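Local coordinates for lysyl oxidase (Pichia pastoris, PDB 1W7C), which oxidises primary amines, including peptidyl lysine side chains, to aldehydes with a copper ion and a protein-derived topaquinone cofactor, at the interface of chains A and B. Numbering follows the deposited sequence. Chains: chain A/B, Lysyl oxidase.

Contact 1 and contact 2 are neighbouring patches of one two-fold symmetric interface between the A and B chains, and each has a twin with the chains exchanged. The centres of their C-alpha atoms lie about 13 Å apart. On chain B they follow one another along the segment from B:Asp407 to B:Leu411. On chain A they share A:Arg430 and draw on strands 425-433 and 440-446. Contact 1 is polar and charged; contact 2 combines a cation-pi stack with apolar packing. The centre of contact 2 is about 15 Å from A:Asp358, the predicted catalytic base, so this part of the dimer interface runs fairly near the active site.

Contact 1: the interface of chains A and B. Residues chain A 402, 404, 406, 428, 430, 443, 445; chain B 407.
A loop residue of chain B, B:Asp407, sits on strands 398-405, 425-433 and 440-446 of chain A and on the loop at A:Glu406. The strands belong to the enzyme domain of a copper/topaquinone amine oxidase, a family that works as homodimers. B:Asp407 loses 99 Å² of surface here. Its CG takes the crowded position between the backbone N and the carbonyl carbon (chi1 70°).

A:Lys445 comes to the carboxylate tip to tip. Its chain starts with CG anti to the backbone N (chi1 -179°) and bends at chi3 and chi4. The ammonium NZ forms a salt bridge to B:Asp407 OD2 at 2.8 Å, on the anti lone pair of that oxygen. On its own side NZ donates to A:Glu406 OE1 at 2.8 Å, on the syn lone pair. It also donates to the amide oxygen A:Asn428 OD1 at 2.8 Å, in the carbonyl plane. These three acceptors probably keep the lysine charged. An alanine here would lose all three bonds and would probably leave the carboxylates of A:Glu406 and B:Asp407 poorly balanced.

A:Asn404 steadies the glutamate. Its ND2 meets A:Glu406 OE1 from above the carboxylate plane at 3.1 Å. Water 1 joins the other glutamate oxygen, OE2, to B:Asp407 OD2.

A:Arg430 grips the backbone of B:Asp407 instead. Its guanidinium points end-on at the carbonyl, with NH1 and NH2 each 2.8 Å from B:Asp407 O. That oxygen lies at the guanidinium edge, in plane. NH1 approaches nearly along the C=O axis (162°), while NH2 comes from above the carbonyl plane. A longer salt bridge links A:Arg430 NH2 to B:Asp407 OD1 at 3.9 Å. A:Leu443 CD1 lies over one guanidinium face, offset toward the rim. The other methyl of A:Leu443, CD2, packs against the carboxylate, 3.9 Å from B:Asp407 OD2.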
ATOM      1  N   PHE A 402      -8.790  -3.809  17.885  1.00 14.42           N
ATOM      2  CA  PHE A 402     -10.001  -3.196  17.389  1.00 14.32           C
ATOM      3  C   PHE A 402     -10.433  -3.769  16.059  1.00 13.36           C
ATOM      4  O   PHE A 402      -9.613  -4.256  15.271  1.00 14.50           O
ATOM      5  CB  PHE A 402      -9.902  -1.655  17.292  1.00 14.04           C
ATOM      6  CG  PHE A 402      -8.867  -1.150  16.306  1.00 13.68           C
ATOM      7  CD1 PHE A 402      -7.552  -0.996  16.695  1.00 15.12           C
ATOM      8  CD2 PHE A 402      -9.238  -0.791  15.014  1.00 15.34           C
ATOM      9  CE1 PHE A 402      -6.595  -0.503  15.816  1.00 15.18           C
ATOM     10  CE2 PHE A 402      -8.281  -0.291  14.124  1.00 16.28           C
ATOM     11  CZ  PHE A 402      -6.970  -0.150  14.528  1.00 15.31           C
ATOM     12  N   ASN A 404     -11.854  -2.751  12.547  1.00 14.06           N
ATOM     13  CA  ASN A 404     -12.078  -1.649  11.620  1.00 13.99           C
ATOM     14  C   ASN A 404     -13.143  -2.016  10.606  1.00 14.87           C
ATOM     15  O   ASN A 404     -13.372  -3.197  10.359  1.00 15.23           O
ATOM     16  CB  ASN A 404     -10.782  -1.253  10.881  1.00 14.57           C
ATOM     17  CG  ASN A 404     -10.875   0.109  10.228  1.00 15.79           C
ATOM     18  OD1 ASN A 404     -11.577   1.016  10.741  1.00 17.78           O
ATOM     19  ND2 ASN A 404     -10.164   0.296   9.098  1.00 16.27           N
ATOM     20  N   GLU A 406     -13.068  -1.294   6.839  1.00 14.25           N
ATOM     21  CA  GLU A 406     -12.227  -0.714   5.822  1.00 14.00           C
ATOM     22  C   GLU A 406     -13.064   0.129   4.861  1.00 16.09           C
ATOM     23  O   GLU A 406     -14.252  -0.096   4.712  1.00 16.67           O
ATOM     24  CB  GLU A 406     -11.475  -1.788   5.033  1.00 14.43           C
ATOM     25  CG  GLU A 406     -10.565  -2.695   5.844  1.00 14.63           C
ATOM     26  CD  GLU A 406      -9.445  -1.985   6.551  1.00 15.07           C
ATOM     27  OE1 GLU A 406      -9.212  -2.267   7.744  1.00 14.63           O
ATOM     28  OE2 GLU A 406      -8.752  -1.176   5.876  1.00 17.40           O
ATOM     29  N   ASN A 428      -7.586  -5.763  14.092  1.00 13.84           N
ATOM     30  CA  ASN A 428      -6.378  -4.961  14.097  1.00 12.64           C
ATOM     31  C   ASN A 428      -5.763  -5.016  15.475  1.00 12.98           C
ATOM     32  O   ASN A 428      -6.464  -4.782  16.467  1.00 14.34           O
ATOM     33  CB  ASN A 428      -6.731  -3.513  13.748  1.00 13.01           C
ATOM     34  CG  ASN A 428      -7.218  -3.358  12.335  1.00 12.99           C
ATOM     35  OD1 ASN A 428      -6.386  -3.184  11.425  1.00 14.09           O
ATOM     36  ND2 ASN A 428      -8.527  -3.567  12.095  1.00 14.43           N
ATOM     37  N   ARG A 430      -2.499  -3.272  17.347  1.00 14.15           N
ATOM     38  CA  ARG A 430      -1.477  -2.232  17.246  1.00 14.65           C
ATOM     39  C   ARG A 430      -0.686  -2.048  18.541  1.00 13.47           C
ATOM     40  O   ARG A 430      -1.248  -2.165  19.641  1.00 14.28           O
ATOM     41  CB  ARG A 430      -2.133  -0.885  16.919  1.00 15.26           C
ATOM     42  CG  ARG A 430      -1.273   0.333  17.132  1.00 16.72           C
ATOM     43  CD  ARG A 430      -1.933   1.633  16.674  1.00 16.45           C
ATOM     44  NE  ARG A 430      -1.995   1.692  15.217  1.00 15.40           N
ATOM     45  CZ  ARG A 430      -3.056   1.946  14.496  1.00 13.38           C
ATOM     46  NH1 ARG A 430      -4.219   2.223  15.072  1.00 15.16           N
ATOM     47  NH2 ARG A 430      -2.974   1.935  13.184  1.00 16.55           N
ATOM     48  N   LEU A 443       1.151  -2.414  13.048  1.00 13.18           N
ATOM     49  CA  LEU A 443      -0.218  -2.873  12.869  1.00 13.82           C
ATOM     50  C   LEU A 443      -0.210  -4.268  12.238  1.00 11.75           C
ATOM     51  O   LEU A 443       0.528  -4.533  11.313  1.00 13.58           O
ATOM     52  CB  LEU A 443      -0.998  -1.883  11.999  1.00 13.61           C
ATOM     53  CG  LEU A 443      -2.470  -2.171  11.830  1.00 13.04           C
ATOM     54  CD1 LEU A 443      -3.227  -2.017  13.132  1.00 15.93           C
ATOM     55  CD2 LEU A 443      -3.061  -1.262  10.781  1.00 14.64           C
ATOM     56  N   LYS A 445      -3.227  -6.730  10.700  1.00 13.05           N
ATOM     57  CA  LYS A 445      -4.593  -6.584  10.213  1.00 12.93           C
ATOM     58  C   LYS A 445      -5.031  -7.900   9.575  1.00 12.26           C
ATOM     59  O   LYS A 445      -4.395  -8.389   8.628  1.00 13.79           O
ATOM     60  CB  LYS A 445      -4.595  -5.452   9.187  1.00 13.53           C
ATOM     61  CG  LYS A 445      -5.995  -5.179   8.624  1.00 13.60           C
ATOM     62  CD  LYS A 445      -5.968  -4.152   7.480  1.00 14.95           C
ATOM     63  CE  LYS A 445      -5.645  -2.719   7.966  1.00 14.84           C
ATOM     64  NZ  LYS A 445      -6.648  -2.127   8.877  1.00 14.58           N
TER
ATOM     65  N   ASP B 407      -7.331   4.425   9.960  1.00 15.69           N
ATOM     66  CA  ASP B 407      -7.105   3.561  11.110  1.00 20.50           C
ATOM     67  C   ASP B 407      -5.807   3.842  11.871  1.00 17.93           C
ATOM     68  O   ASP B 407      -5.518   3.170  12.838  1.00 27.48           O
ATOM     69  CB  ASP B 407      -7.185   2.074  10.705  1.00 27.37           C
ATOM     70  CG  ASP B 407      -6.011   1.598   9.827  1.00 33.95           C
ATOM     71  OD1 ASP B 407      -4.947   2.220   9.800  1.00 31.33           O
ATOM     72  OD2 ASP B 407      -6.074   0.551   9.130  1.00 25.42           O
TER
HETATM   73  O   HOH W   1      -6.843   0.652   6.714  1.00 26.92           O

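Contact 2: the interface of chains A and B. Residues chain A 373, 430, 441, 457, 459, 664-667; chain B 408-411.
B:Tyr408 has CG in the crowded position between the backbone N and the carbonyl carbon (chi1 65°), which presents its ring to chain A. A:Arg457 has CG beside the backbone N and anti to the carbonyl carbon (chi1 -61°). Its chain then runs extended from CG to NE. The two side chains cross at about a right angle, yet the guanidinium and ring planes are only 3° apart. This is a stacked cation-pi pair in the dimer interface of the amine oxidase. A:Arg457 NE lies over the ring centre of B:Tyr408, 3.4 Å from its centroid. A:Arg457 CZ is also 3.4 Å from B:Tyr408 CZ.

A bond within chain A helps hold the guanidinium in this rotation. A:Arg457 NH1 donates to the backbone oxygen A:Phe666 O at 3.0 Å, with this acceptor in the guanidinium plane.

The loop at A:Phe666 binds the chain B backbone directly. A:Phe666 N donates to B:Leu410 O at 2.8 Å, fairly straight. The phenylalanine ring is held between A:Ala459 CB on one face and A:Asn441 ND2 on the other, both toward the rim. B:Ser409 OG meets the ring at its edge and donates to B:Leu411 O. Nearby, A:Ile665 CG2 packs on B:Leu411 CD2 at 3.8 Å, the two side chains crossing obliquely. A:Ser667 OG lies beside the methyl CD1 of B:Leu410.

A:Asn441 works with both of its amide atoms. OD1 accepts from A:Arg430 NE at 2.8 Å, in the carbonyl plane on a lone pair. This helps position that arginine. ND2 pairs with water 2, which also contacts B:Ser409 N at 3.0 Å and sits over one face of the A:Arg430 guanidinium.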
ATOM      1  N   TYR A 373      -7.031   8.330  19.924  1.00 17.00           N
ATOM      2  CA  TYR A 373      -6.164   8.918  18.924  1.00 17.14           C
ATOM      3  C   TYR A 373      -5.211   7.888  18.330  1.00 16.37           C
ATOM      4  O   TYR A 373      -5.112   7.720  17.120  1.00 18.59           O
ATOM      5  CB  TYR A 373      -5.386  10.082  19.533  1.00 18.29           C
ATOM      6  CG  TYR A 373      -6.266  11.290  19.784  1.00 18.15           C
ATOM      7  CD1 TYR A 373      -7.027  11.398  20.934  1.00 19.28           C
ATOM      8  CD2 TYR A 373      -6.383  12.295  18.824  1.00 19.63           C
ATOM      9  CE1 TYR A 373      -7.858  12.480  21.126  1.00 22.81           C
ATOM     10  CE2 TYR A 373      -7.212  13.402  19.021  1.00 18.86           C
ATOM     11  CZ  TYR A 373      -7.951  13.472  20.175  1.00 23.13           C
ATOM     12  OH  TYR A 373      -8.763  14.541  20.463  1.00 55.42           O
ATOM     13  N   ARG A 430      -2.499  -3.272  17.347  1.00 14.15           N
ATOM     14  CA  ARG A 430      -1.477  -2.232  17.246  1.00 14.65           C
ATOM     15  C   ARG A 430      -0.686  -2.048  18.541  1.00 13.47           C
ATOM     16  O   ARG A 430      -1.248  -2.165  19.641  1.00 14.28           O
ATOM     17  CB  ARG A 430      -2.133  -0.885  16.919  1.00 15.26           C
ATOM     18  CG  ARG A 430      -1.273   0.333  17.132  1.00 16.72           C
ATOM     19  CD  ARG A 430      -1.933   1.633  16.674  1.00 16.45           C
ATOM     20  NE  ARG A 430      -1.995   1.692  15.217  1.00 15.40           N
ATOM     21  CZ  ARG A 430      -3.056   1.946  14.496  1.00 13.38           C
ATOM     22  NH1 ARG A 430      -4.219   2.223  15.072  1.00 15.16           N
ATOM     23  NH2 ARG A 430      -2.974   1.935  13.184  1.00 16.55           N
ATOM     24  N   ASN A 441       4.822   2.778  14.577  0.60 11.41           N
ATOM     25  CA  ASN A 441       3.442   2.366  14.695  0.60 13.32           C
ATOM     26  C   ASN A 441       3.305   1.034  13.984  0.60 13.69           C
ATOM     27  O   ASN A 441       3.455   0.970  12.754  0.60 13.39           O
ATOM     28  CB  ASN A 441       2.583   3.465  14.066  0.60 14.07           C
ATOM     29  CG  ASN A 441       1.111   3.236  14.237  1.00 14.46           C
ATOM     30  OD1 ASN A 441       0.655   2.090  14.398  1.00 15.41           O
ATOM     31  ND2 ASN A 441       0.349   4.339  14.230  1.00 14.97           N
ATOM     32  N   ARG A 457       4.456   2.083  10.243  1.00 12.74           N
ATOM     33  CA  ARG A 457       4.563   3.479   9.837  1.00 12.99           C
ATOM     34  C   ARG A 457       5.475   4.181  10.839  1.00 13.78           C
ATOM     35  O   ARG A 457       5.466   3.851  12.022  1.00 14.21           O
ATOM     36  CB  ARG A 457       3.189   4.158   9.822  1.00 13.98           C
ATOM     37  CG  ARG A 457       2.207   3.492   8.837  1.00 14.17           C
ATOM     38  CD  ARG A 457       0.843   4.094   8.928  1.00 14.71           C
ATOM     39  NE  ARG A 457      -0.115   3.517   7.985  1.00 15.17           N
ATOM     40  CZ  ARG A 457      -0.239   3.890   6.707  1.00 16.90           C
ATOM     41  NH1 ARG A 457       0.497   4.848   6.195  1.00 15.68           N
ATOM     42  NH2 ARG A 457      -1.160   3.312   5.935  1.00 19.12           N
ATOM     43  N   ALA A 459       6.935   8.029  12.469  1.00 21.60           N
ATOM     44  CA  ALA A 459       6.674   9.455  12.639  1.00 22.14           C
ATOM     45  C   ALA A 459       7.730   9.920  13.674  1.00 21.90           C
ATOM     46  O   ALA A 459       8.660   9.172  14.076  1.00 23.26           O
ATOM     47  CB  ALA A 459       5.202   9.756  13.127  1.00 22.66           C
ATOM     48  N   THR A 664       8.007  14.018  10.973  1.00 15.67           N
ATOM     49  CA  THR A 664       7.635  13.082   9.934  1.00 15.02           C
ATOM     50  C   THR A 664       6.188  12.639  10.133  1.00 16.29           C
ATOM     51  O   THR A 664       5.693  12.576  11.238  1.00 18.06           O
ATOM     52  CB  THR A 664       8.593  11.882  10.033  1.00 16.02           C
ATOM     53  OG1 THR A 664       9.920  12.332   9.723  1.00 17.32           O
ATOM     54  CG2 THR A 664       8.261  10.793   9.044  1.00 16.15           C
ATOM     55  N   ILE A 665       5.498  12.359   9.031  1.00 15.06           N
ATOM     56  CA  ILE A 665       4.112  11.898   9.044  1.00 15.58           C
ATOM     57  C   ILE A 665       3.997  10.406   8.696  1.00 12.83           C
ATOM     58  O   ILE A 665       4.737   9.872   7.879  1.00 14.56           O
ATOM     59  CB  ILE A 665       3.189  12.806   8.175  1.00 16.79           C
ATOM     60  CG1 ILE A 665       3.447  12.664   6.679  1.00 15.44           C
ATOM     61  CG2 ILE A 665       3.305  14.250   8.662  1.00 18.66           C
ATOM     62  CD1 ILE A 665       2.578  13.558   5.817  1.00 17.47           C
ATOM     63  N   PHE A 666       3.007   9.763   9.320  1.00 13.55           N
ATOM     64  CA  PHE A 666       2.797   8.330   9.207  1.00 13.22           C
ATOM     65  C   PHE A 666       2.234   7.944   7.839  1.00 13.93           C
ATOM     66  O   PHE A 666       2.404   6.805   7.410  1.00 14.62           O
ATOM     67  CB  PHE A 666       1.788   7.820  10.245  1.00 13.41           C
ATOM     68  CG  PHE A 666       2.314   7.659  11.671  1.00 14.48           C
ATOM     69  CD1 PHE A 666       1.546   8.126  12.763  1.00 16.50           C
ATOM     70  CD2 PHE A 666       3.453   6.960  11.944  1.00 14.65           C
ATOM     71  CE1 PHE A 666       1.978   7.887  14.084  1.00 15.06           C
ATOM     72  CE2 PHE A 666       3.873   6.742  13.229  1.00 14.39           C
ATOM     73  CZ  PHE A 666       3.142   7.203  14.293  1.00 16.07           C
ATOM     74  N   SER A 667       1.525   8.843   7.166  1.00 14.14           N
ATOM     75  CA  SER A 667       0.822   8.489   5.919  1.00 13.34           C
ATOM     76  C   SER A 667       1.777   8.105   4.790  1.00 15.80           C
ATOM     77  O   SER A 667       1.505   7.166   4.001  1.00 18.22           O
ATOM     78  CB  SER A 667      -0.002   9.674   5.493  1.00 16.87           C
ATOM     79  OG  SER A 667       0.841  10.799   5.455  1.00 17.19           O
TER
ATOM     80  N   TYR B 408      -5.085   4.860  11.449  1.00 14.51           N
ATOM     81  CA  TYR B 408      -3.818   5.288  12.058  1.00 14.56           C
ATOM     82  C   TYR B 408      -3.833   6.828  12.068  1.00 14.40           C
ATOM     83  O   TYR B 408      -4.420   7.472  11.168  1.00 15.36           O
ATOM     84  CB  TYR B 408      -2.605   4.746  11.273  1.00 14.15           C
ATOM     85  CG  TYR B 408      -2.527   5.321   9.895  1.00 14.59           C
ATOM     86  CD1 TYR B 408      -3.325   4.844   8.867  1.00 15.31           C
ATOM     87  CD2 TYR B 408      -1.649   6.355   9.606  1.00 14.31           C
ATOM     88  CE1 TYR B 408      -3.266   5.391   7.588  1.00 15.38           C
ATOM     89  CE2 TYR B 408      -1.575   6.897   8.339  1.00 15.04           C
ATOM     90  CZ  TYR B 408      -2.387   6.431   7.334  1.00 15.52           C
ATOM     91  OH  TYR B 408      -2.354   7.058   6.115  1.00 16.33           O
ATOM     92  N   SER B 409      -3.190   7.395  13.073  1.00 14.39           N
ATOM     93  CA  SER B 409      -3.091   8.840  13.172  1.00 15.37           C
ATOM     94  C   SER B 409      -2.180   9.423  12.080  1.00 13.37           C
ATOM     95  O   SER B 409      -1.366   8.712  11.495  1.00 14.54           O
ATOM     96  CB  SER B 409      -2.685   9.256  14.614  0.80 15.70           C
ATOM     97  OG  SER B 409      -1.288   9.313  14.715  0.80 16.18           O
ATOM     98  N   LEU B 410      -2.332  10.709  11.772  1.00 14.24           N
ATOM     99  CA  LEU B 410      -1.504  11.299  10.716  1.00 14.57           C
ATOM    100  C   LEU B 410      -0.061  11.435  11.180  1.00 13.54           C
ATOM    101  O   LEU B 410       0.855  11.230  10.401  1.00 14.71           O
ATOM    102  CB  LEU B 410      -2.091  12.645  10.257  1.00 14.54           C
ATOM    103  CG  LEU B 410      -1.330  13.327   9.102  1.00 16.08           C
ATOM    104  CD1 LEU B 410      -1.243  12.439   7.873  1.00 18.19           C
ATOM    105  CD2 LEU B 410      -2.060  14.617   8.776  1.00 18.48           C
ATOM    106  N   LEU B 411       0.121  11.813  12.442  1.00 15.04           N
ATOM    107  CA  LEU B 411       1.448  11.877  13.055  1.00 15.75           C
ATOM    108  C   LEU B 411       1.295  11.836  14.573  1.00 15.22           C
ATOM    109  O   LEU B 411       0.186  11.919  15.105  1.00 16.33           O
ATOM    110  CB  LEU B 411       2.250  13.097  12.577  1.00 15.64           C
ATOM    111  CG  LEU B 411       1.817  14.492  12.983  1.00 19.67           C
ATOM    112  CD1 LEU B 411       2.013  14.782  14.466  1.00 27.06           C
ATOM    113  CD2 LEU B 411       2.563  15.542  12.186  1.00 20.79           C
TER
HETATM  114  O   HOH W   2      -2.292   5.338  15.132  1.00 14.64           O